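Local atomic coordinates of dicer Related Helicase (Caenorhabditis elegans, PDB entry 6M6Q), a protein that probably couples ATP hydrolysis to binding of single- and double-stranded RNA as a RIG-I-like helicase, this chain being its N-terminal domain. Residues Lys35-Val39 with Val140-Tyr144; Lys113-Arg117 with Asp235-Glu239; Ile198-Leu203 with Phe293-Asn299. The contacts are given in a common frame with arbitrary orientation. Residue numbers count along the deposited sequence, not the author numbering.

Contact 1 of 3, residues Lys35-Val39 with Val140-Tyr144; sequences KFLDV and VMFNY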
loop_
_atom_site.group_PDB
_atom_site.type_symbol
_atom_site.label_atom_id
_atom_site.label_comp_id
_atom_site.label_asym_id
_atom_site.label_seq_id
_atom_site.Cartn_x
_atom_site.Cartn_y
_atom_site.Cartn_z
ATOM N N LYS B 35 18.132 5.416 -0.839
ATOM C CA LYS B 35 19.608 5.426 -0.711
ATOM C C LYS B 35 20.134 4.041 -1.077
ATOM O O LYS B 35 21.206 3.975 -1.695
ATOM C CB LYS B 35 20.042 5.862 0.691
ATOM C CG LYS B 35 21.556 5.849 0.956
ATOM C CD LYS B 35 22.363 6.696 -0.016
ATOM C CE LYS B 35 23.861 6.670 0.212
ATOM N NZ LYS B 35 24.575 7.164 -0.995
ATOM N N PHE B 36 19.368 2.988 -0.787
ATOM C CA PHE B 36 19.712 1.584 -1.129
ATOM C C PHE B 36 19.643 1.402 -2.642
ATOM O O PHE B 36 20.590 0.838 -3.203
ATOM C CB PHE B 36 18.788 0.605 -0.413
ATOM C CG PHE B 36 18.816 -0.792 -0.972
ATOM C CD1 PHE B 36 19.956 -1.575 -0.874
ATOM C CD2 PHE B 36 17.694 -1.333 -1.580
ATOM C CE1 PHE B 36 19.978 -2.858 -1.396
ATOM C CE2 PHE B 36 17.714 -2.615 -2.091
ATOM C CZ PHE B 36 18.853 -3.375 -1.996
ATOM N N LEU B 37 18.572 1.899 -3.276
ATOM C CA LEU B 37 18.429 1.938 -4.765
ATOM C C LEU B 37 19.594 2.721 -5.329
ATOM O O LEU B 37 20.246 2.182 -6.202
ATOM C CB LEU B 37 17.089 2.571 -5.178
ATOM C CG LEU B 37 16.762 2.576 -6.685
ATOM C CD1 LEU B 37 16.558 1.156 -7.250
ATOM C CD2 LEU B 37 15.524 3.429 -6.958
ATOM N N ASP B 38 19.896 3.897 -4.751
ATOM C CA ASP B 38 21.018 4.777 -5.190
ATOM C C ASP B 38 22.329 3.980 -5.226
ATOM O O ASP B 38 23.061 4.133 -6.220
ATOM C CB ASP B 38 21.163 6.030 -4.322
ATOM C CG ASP B 38 22.222 6.977 -4.868
ATOM O OD1 ASP B 38 23.331 7.002 -4.297
ATOM O OD2 ASP B 38 21.975 7.578 -5.926
ATOM N N VAL B 39 22.606 3.177 -4.187
ATOM C CA VAL B 39 23.860 2.372 -4.019
ATOM C C VAL B 39 23.910 1.287 -5.112
ATOM O O VAL B 39 24.963 1.142 -5.763
ATOM C CB VAL B 39 23.949 1.763 -2.596
ATOM C CG1 VAL B 39 24.971 0.636 -2.505
ATOM C CG2 VAL B 39 24.246 2.825 -1.542
ATOM N N VAL B 140 24.649 -5.394 1.864
ATOM C CA VAL B 140 25.034 -4.428 0.789
ATOM C C VAL B 140 25.386 -3.090 1.450
ATOM O O VAL B 140 26.473 -2.530 1.134
ATOM C CB VAL B 140 23.940 -4.264 -0.282
ATOM C CG1 VAL B 140 24.099 -2.959 -1.076
ATOM C CG2 VAL B 140 23.904 -5.462 -1.222
ATOM N N MET B 141 24.542 -2.638 2.381
ATOM C CA MET B 141 24.715 -1.363 3.111
ATOM C C MET B 141 25.993 -1.421 3.965
ATOM O O MET B 141 26.736 -0.407 4.000
ATOM C CB MET B 141 23.497 -1.075 4.002
ATOM C CG MET B 141 22.225 -0.766 3.216
ATOM S SD MET B 141 22.448 0.503 1.900
ATOM C CE MET B 141 22.613 1.983 2.892
ATOM N N PHE B 142 26.240 -2.559 4.618
ATOM C CA PHE B 142 27.419 -2.800 5.491
ATOM C C PHE B 142 28.692 -2.613 4.672
ATOM O O PHE B 142 29.617 -1.979 5.165
ATOM C CB PHE B 142 27.355 -4.198 6.115
ATOM C CG PHE B 142 28.543 -4.573 6.963
ATOM C CD1 PHE B 142 28.654 -4.110 8.262
ATOM C CD2 PHE B 142 29.546 -5.395 6.473
ATOM C CE1 PHE B 142 29.736 -4.462 9.050
ATOM C CE2 PHE B 142 30.641 -5.717 7.255
ATOM C CZ PHE B 142 30.730 -5.259 8.543
ATOM N N ASN B 143 28.726 -3.170 3.465
ATOM C CA ASN B 143 29.915 -3.153 2.573
ATOM C C ASN B 143 30.095 -1.744 1.989
ATOM O O ASN B 143 31.250 -1.374 1.695
ATOM C CB ASN B 143 29.809 -4.200 1.463
ATOM C CG ASN B 143 29.850 -5.632 1.959
ATOM O OD1 ASN B 143 30.093 -5.895 3.135
ATOM N ND2 ASN B 143 29.619 -6.567 1.060
ATOM N N TYR B 144 29.004 -0.978 1.841
ATOM C CA TYR B 144 29.024 0.399 1.271
ATOM C C TYR B 144 29.591 1.374 2.314
ATOM O O TYR B 144 30.549 2.078 2.012
ATOM C CB TYR B 144 27.632 0.847 0.786
ATOM C CG TYR B 144 27.546 2.324 0.469
ATOM C CD1 TYR B 144 28.172 2.860 -0.651
ATOM C CD2 TYR B 144 26.880 3.201 1.316
ATOM C CE1 TYR B 144 28.146 4.222 -0.909
ATOM C CE2 TYR B 144 26.829 4.568 1.061
ATOM C CZ TYR B 144 27.485 5.081 -0.045
ATOM O OH TYR B 144 27.452 6.419 -0.318
#
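At the heart of this contact Val-39 turns its CA-to-CB bond toward the helix of residues 140-144 and brings both of its methyls to bear. Its CG1 meets CG1 of Val-140 at 4.0 Å, while its CG2 sits over the ring face of Tyr-144, 3.8 Å from the centroid and only 8° off the ring normal, a nearly ideal CH-pi contact. A beta-branched residue suits this place, since its two short arms serve two neighbours without spanning a gap. Around the centre, Phe-36 presents the edge of its ring: its CE1 lies 4.1 Å from CG1 of Val-140, and its CD1 lies 4.3 Å from SD of Met-141. The unbranched, pliable Met-141, with all three chi angles near m, folds in beside the backbone of Phe-36.

Toward the edge of the contact the chemistry becomes polar. Lys-35 runs its long chain past Met-141, and its NZ donates a hydrogen bond to OH of Tyr-144 at 3.0 Å. The same NZ forms a salt bridge with OD1 of Asp-38 at 3.5 Å, one turn along its own helix, and also bonds to the carbonyl of Gln-227. A charge buried here is therefore well compensated.

Helix 94-127 touches Phe-36 and Leu-37 as well, so helix 33-42 is packed by more than one neighbour. The axes of the two segments approach to 10.9 Å and cross at 69°. The contact thus joins helix 33-42 to helix 131-144 by a steep interhelical crossing, in a domain without strands; the domain is probably CARD-related, as the N-terminal regions of RIG-I-like helicases are.

Contact 2 of 3, residues Lys113-Arg117 with Asp235-Glu239; sequences KVQRR and DLLTE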
loop_
_atom_site.group_PDB
_atom_site.type_symbol
_atom_site.label_atom_id
_atom_site.label_comp_id
_atom_site.label_asym_id
_atom_site.label_seq_id
_atom_site.Cartn_x
_atom_site.Cartn_y
_atom_site.Cartn_z
ATOM N N LYS B 113 10.613 8.888 -16.617
ATOM C CA LYS B 113 10.531 8.942 -15.135
ATOM C C LYS B 113 9.507 7.910 -14.647
ATOM O O LYS B 113 9.799 7.192 -13.675
ATOM C CB LYS B 113 10.143 10.356 -14.680
ATOM C CG LYS B 113 10.971 10.930 -13.526
ATOM C CD LYS B 113 10.631 12.365 -13.171
ATOM C CE LYS B 113 9.505 12.469 -12.163
ATOM N NZ LYS B 113 9.291 13.867 -11.719
ATOM N N VAL B 114 8.390 7.797 -15.352
ATOM C CA VAL B 114 7.243 6.906 -15.029
ATOM C C VAL B 114 7.705 5.441 -15.129
ATOM O O VAL B 114 7.366 4.657 -14.234
ATOM C CB VAL B 114 6.045 7.216 -15.954
ATOM C CG1 VAL B 114 5.087 6.057 -16.066
ATOM C CG2 VAL B 114 5.300 8.468 -15.508
ATOM N N GLN B 115 8.491 5.105 -16.153
ATOM C CA GLN B 115 9.083 3.749 -16.353
ATOM C C GLN B 115 10.110 3.472 -15.241
ATOM O O GLN B 115 10.037 2.385 -14.580
ATOM C CB GLN B 115 9.735 3.671 -17.735
ATOM C CG GLN B 115 10.182 2.271 -18.122
ATOM C CD GLN B 115 10.940 2.269 -19.423
ATOM O OE1 GLN B 115 10.357 2.336 -20.508
ATOM N NE2 GLN B 115 12.255 2.181 -19.319
ATOM N N ARG B 116 11.028 4.402 -15.028
ATOM C CA ARG B 116 12.087 4.234 -14.014
ATOM C C ARG B 116 11.447 4.016 -12.632
ATOM O O ARG B 116 11.817 3.041 -11.975
ATOM C CB ARG B 116 13.057 5.405 -14.052
ATOM C CG ARG B 116 14.307 5.089 -14.848
ATOM C CD ARG B 116 15.136 6.298 -15.155
ATOM N NE ARG B 116 16.058 5.994 -16.229
ATOM C CZ ARG B 116 16.797 6.880 -16.862
ATOM N NH1 ARG B 116 17.601 6.487 -17.833
ATOM N NH2 ARG B 116 16.767 8.150 -16.501
ATOM N N ARG B 117 10.460 4.829 -12.253
ATOM C CA ARG B 117 9.762 4.686 -10.940
ATOM C C ARG B 117 9.031 3.346 -10.849
ATOM O O ARG B 117 9.085 2.727 -9.794
ATOM C CB ARG B 117 8.770 5.812 -10.688
ATOM C CG ARG B 117 9.117 6.599 -9.447
ATOM C CD ARG B 117 8.272 6.278 -8.244
ATOM N NE ARG B 117 7.707 7.532 -7.786
ATOM C CZ ARG B 117 7.240 7.760 -6.579
ATOM N NH1 ARG B 117 7.275 6.815 -5.663
ATOM N NH2 ARG B 117 6.725 8.943 -6.286
ATOM N N ASP B 235 16.735 12.732 -9.684
ATOM C CA ASP B 235 15.698 13.368 -10.555
ATOM C C ASP B 235 14.448 12.469 -10.631
ATOM O O ASP B 235 13.327 12.975 -11.094
ATOM C CB ASP B 235 16.268 13.683 -11.944
ATOM C CG ASP B 235 16.115 12.558 -12.956
ATOM O OD1 ASP B 235 17.153 11.983 -13.351
ATOM O OD2 ASP B 235 14.957 12.288 -13.372
ATOM N N LEU B 236 14.588 11.215 -10.251
ATOM C CA LEU B 236 13.477 10.246 -10.230
ATOM C C LEU B 236 12.531 10.597 -9.078
ATOM O O LEU B 236 11.322 10.379 -9.237
ATOM C CB LEU B 236 14.084 8.855 -10.099
ATOM C CG LEU B 236 13.114 7.699 -9.932
ATOM C CD1 LEU B 236 12.256 7.525 -11.167
ATOM C CD2 LEU B 236 13.885 6.424 -9.646
ATOM N N LEU B 237 13.058 11.191 -7.999
ATOM C CA LEU B 237 12.321 11.457 -6.734
ATOM C C LEU B 237 11.980 12.951 -6.580
ATOM O O LEU B 237 11.268 13.281 -5.613
ATOM C CB LEU B 237 13.183 10.974 -5.563
ATOM C CG LEU B 237 13.645 9.518 -5.648
ATOM C CD1 LEU B 237 14.670 9.201 -4.573
ATOM C CD2 LEU B 237 12.463 8.577 -5.544
ATOM N N THR B 238 12.483 13.826 -7.460
ATOM C CA THR B 238 12.254 15.305 -7.376
ATOM C C THR B 238 11.168 15.717 -8.367
ATOM O O THR B 238 11.320 15.450 -9.564
ATOM C CB THR B 238 13.536 16.135 -7.571
ATOM O OG1 THR B 238 14.169 15.801 -8.803
ATOM C CG2 THR B 238 14.540 15.941 -6.452
ATOM N N GLU B 239 10.126 16.371 -7.857
ATOM C CA GLU B 239 8.990 16.952 -8.636
ATOM C C GLU B 239 9.446 18.242 -9.340
ATOM O O GLU B 239 9.743 18.164 -10.550
ATOM C CB GLU B 239 7.814 17.239 -7.694
ATOM C CG GLU B 239 8.215 18.001 -6.427
ATOM C CD GLU B 239 8.543 17.136 -5.211
ATOM O OE1 GLU B 239 9.243 16.114 -5.377
ATOM O OE2 GLU B 239 8.094 17.486 -4.100
HETATM O O HOH W 1 16.292 9.367 -13.973
#
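Leu-236, in the ordinary tp rotamer, sends its CD1 into the shallow groove between residues one turn apart on the helix of residues 113-117. That methyl lies 3.5 Å from O of Lys-113, 3.7 Å from CB of Arg-116 and 3.7 Å from CG of Arg-117. Leucine suits the spot because its branched tip can fill a groove lined by backbone and by aliphatic stems.

Three long basic chains flank it, each with chi1 between the usual wells. Lys-113 (chi1 -134°) reaches along the other segment: its CD lies 3.5 Å from O of Asp-235, and its NZ makes a weak hydrogen bond of 3.4 Å to O of Thr-238. Arg-116 (chi1 -98°) is otherwise extended. Its NH2 gives a 2.8 Å bond to a water that donates to OD1 of Asp-235 (one of its two deposited conformers), also at 2.8 Å; NH1 of Arg-116 bonds to the carbonyl of Asp-73. Arg-117, bent at chi2 and chi3, lends its stem to Leu-236 and its guanidinium to a salt bridge with Glu-121.

The result is a surface contact of two helices: the C-terminal end of helix 231-236 sets one leucine against the side of long helix 94-127.

Contact 3 of 3, residues Ile198-Leu203 with Phe293-Asn299; sequences IIMKHL and FIDAMKN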
loop_
_atom_site.group_PDB
_atom_site.type_symbol
_atom_site.label_atom_id
_atom_site.label_comp_id
_atom_site.label_asym_id
_atom_site.label_seq_id
_atom_site.Cartn_x
_atom_site.Cartn_y
_atom_site.Cartn_z
ATOM N N ILE B 198 6.660 20.686 3.652
ATOM C CA ILE B 198 5.613 21.427 4.416
ATOM C C ILE B 198 5.756 21.103 5.921
ATOM O O ILE B 198 5.552 22.006 6.745
ATOM C CB ILE B 198 4.211 21.089 3.867
ATOM C CG1 ILE B 198 4.136 21.244 2.342
ATOM C CG2 ILE B 198 3.145 21.920 4.563
ATOM C CD1 ILE B 198 3.038 20.424 1.693
ATOM N N ILE B 199 6.164 19.876 6.261
ATOM C CA ILE B 199 6.408 19.447 7.670
ATOM C C ILE B 199 7.632 20.220 8.205
ATOM O O ILE B 199 7.564 20.714 9.344
ATOM C CB ILE B 199 6.579 17.913 7.768
ATOM C CG1 ILE B 199 5.406 17.174 7.116
ATOM C CG2 ILE B 199 6.773 17.483 9.213
ATOM C CD1 ILE B 199 5.693 15.734 6.748
ATOM N N MET B 200 8.694 20.358 7.401
ATOM C CA MET B 200 9.958 21.035 7.811
ATOM C C MET B 200 9.663 22.524 8.078
ATOM O O MET B 200 10.153 23.043 9.108
ATOM C CB MET B 200 11.042 20.877 6.732
ATOM C CG MET B 200 12.399 21.514 7.072
ATOM S SD MET B 200 13.532 20.403 7.945
ATOM C CE MET B 200 12.922 20.581 9.617
ATOM N N LYS B 201 8.827 23.153 7.241
ATOM C CA LYS B 201 8.458 24.598 7.339
ATOM C C LYS B 201 7.711 24.857 8.657
ATOM O O LYS B 201 8.058 25.847 9.341
ATOM C CB LYS B 201 7.616 25.015 6.128
ATOM C CG LYS B 201 7.014 26.418 6.189
ATOM C CD LYS B 201 6.376 26.897 4.868
ATOM C CE LYS B 201 5.184 26.068 4.406
ATOM N NZ LYS B 201 4.032 26.137 5.347
ATOM N N HIS B 202 6.731 24.013 9.002
ATOM C CA HIS B 202 5.845 24.201 10.183
ATOM C C HIS B 202 6.607 23.893 11.473
ATOM O O HIS B 202 6.332 24.574 12.489
ATOM C CB HIS B 202 4.568 23.365 10.069
ATOM C CG HIS B 202 3.557 23.948 9.138
ATOM N ND1 HIS B 202 3.105 23.269 8.022
ATOM C CD2 HIS B 202 2.926 25.143 9.131
ATOM C CE1 HIS B 202 2.222 24.012 7.384
ATOM N NE2 HIS B 202 2.088 25.158 8.046
ATOM N N LEU B 203 7.524 22.920 11.446
ATOM C CA LEU B 203 8.330 22.553 12.641
ATOM C C LEU B 203 9.321 23.686 12.928
ATOM O O LEU B 203 9.604 23.940 14.113
ATOM C CB LEU B 203 9.057 21.218 12.420
ATOM C CG LEU B 203 8.189 19.957 12.505
ATOM C CD1 LEU B 203 8.990 18.741 12.065
ATOM C CD2 LEU B 203 7.615 19.738 13.915
ATOM N N PHE B 293 4.788 17.197 15.173
ATOM C CA PHE B 293 4.715 16.584 13.817
ATOM C C PHE B 293 3.257 16.602 13.331
ATOM O O PHE B 293 3.019 16.952 12.148
ATOM C CB PHE B 293 5.274 15.152 13.833
ATOM C CG PHE B 293 6.627 14.975 13.181
ATOM C CD1 PHE B 293 7.800 15.228 13.882
ATOM C CD2 PHE B 293 6.733 14.506 11.877
ATOM C CE1 PHE B 293 9.039 15.066 13.277
ATOM C CE2 PHE B 293 7.976 14.341 11.279
ATOM C CZ PHE B 293 9.125 14.620 11.982
ATOM N N ILE B 294 2.313 16.248 14.218
ATOM C CA ILE B 294 0.845 16.201 13.932
ATOM C C ILE B 294 0.376 17.609 13.547
ATOM O O ILE B 294 -0.400 17.732 12.566
ATOM C CB ILE B 294 0.061 15.648 15.140
ATOM C CG1 ILE B 294 0.407 14.187 15.419
ATOM C CG2 ILE B 294 -1.444 15.838 14.959
ATOM C CD1 ILE B 294 -0.256 13.638 16.655
ATOM N N ASP B 295 0.858 18.633 14.263
ATOM C CA ASP B 295 0.491 20.053 14.029
ATOM C C ASP B 295 1.180 20.546 12.748
ATOM O O ASP B 295 0.717 21.549 12.198
ATOM C CB ASP B 295 0.801 20.922 15.257
ATOM C CG ASP B 295 -0.175 20.715 16.413
ATOM O OD1 ASP B 295 -1.397 20.612 16.137
ATOM O OD2 ASP B 295 0.292 20.638 17.583
ATOM N N ALA B 296 2.242 19.864 12.300
ATOM C CA ALA B 296 3.011 20.185 11.074
ATOM C C ALA B 296 2.438 19.423 9.862
ATOM O O ALA B 296 2.901 19.675 8.719
ATOM C CB ALA B 296 4.472 19.858 11.296
ATOM N N MET B 297 1.471 18.535 10.087
ATOM C CA MET B 297 0.890 17.664 9.029
ATOM C C MET B 297 -0.626 17.901 8.857
ATOM O O MET B 297 -1.154 17.487 7.813
ATOM C CB MET B 297 1.137 16.190 9.353
ATOM C CG MET B 297 2.568 15.768 9.126
ATOM S SD MET B 297 2.872 14.106 9.731
ATOM C CE MET B 297 1.991 13.167 8.482
ATOM N N LYS B 298 -1.285 18.591 9.788
ATOM C CA LYS B 298 -2.761 18.783 9.764
ATOM C C LYS B 298 -3.166 19.899 8.773
ATOM O O LYS B 298 -4.375 20.010 8.499
ATOM C CB LYS B 298 -3.272 19.078 11.174
ATOM C CG LYS B 298 -2.697 20.329 11.818
ATOM C CD LYS B 298 -3.567 20.881 12.936
ATOM C CE LYS B 298 -2.995 22.132 13.572
ATOM N NZ LYS B 298 -3.814 22.585 14.721
ATOM N N ASN B 299 -2.211 20.616 8.169
ATOM C CA ASN B 299 -2.466 21.929 7.499
ATOM C C ASN B 299 -2.844 21.760 6.023
ATOM O O ASN B 299 -3.553 22.630 5.518
ATOM C CB ASN B 299 -1.261 22.852 7.563
ATOM C CG ASN B 299 -0.672 22.915 8.944
ATOM O OD1 ASN B 299 -1.120 23.694 9.778
ATOM N ND2 ASN B 299 0.290 22.054 9.207
#
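The smallest side chain fills the central hollow. Ala-296 points its CB toward the helix of residues 198-203, into a hollow walled by residues spaced three and four apart on one helical face. The methyl is 3.9 Å from CG2 of Ile-199, 3.7 Å from CB of His-202 and 3.9 Å from CG of Leu-203. Because alanine ends at that methyl, the backbones come very near: the CA atoms of Ile-199 and Ala-296 are 4.9 Å apart, and the carbonyl O of Ala-296 lies 3.7 Å from CA of Ile-199. Helix 196-204 here meets the end of helix 288-295 and the turn after it, with Asn-303 of helix 301-310 touching Ile-199 and Met-297.

Larger bumps close the sides. Ile-199 is wedged among three partners, its CG2 also touching CE2 of Phe-293 at 3.9 Å and its CG1 resting against CG of Met-297 at 3.8 Å. Leu-203 extends CD1 over the face of the Phe-293 ring, a CH-pi contact 4.1 Å from the centroid and 21° off the normal. The flat face suits that methyl, while Ile-199 meets the ring obliquely.

On the more open flank, ND2 of Asn-299 lies over the ring face of His-202, 3.3 Å from its ND1 but not bonded to it. Each turns inward instead: ND2 of Asn-299 donates to O of Asp-295 at 3.1 Å, and ND1 of His-202 makes a weak 3.0 Å bond to O of Ile-198. The polar groups thus serve their own segments, which implies cohesion through apolar contact and close fit.

The segments interleave along the chain: contact 1 opens, contact 2 opens, contact 1 closes, contact 3 opens, and then contacts 2 and 3 close in that order. Contacts 1 and 2 have centres 19 Å apart and are joined by helices 94-127 and 131-144, which follow each other in sequence; Trp-34 on helix 33-42 reaches Arg-117 and Leu-237 of contact 2. Contact 3 lies 25 Å from contact 2 and 30 Å from contact 1, centre to centre, on the opposite side of the chain's centre from contact 1. Each contact brings together segments 90 or more residues apart, so distant parts of the sequence close into one strand-free, helical N-terminal domain.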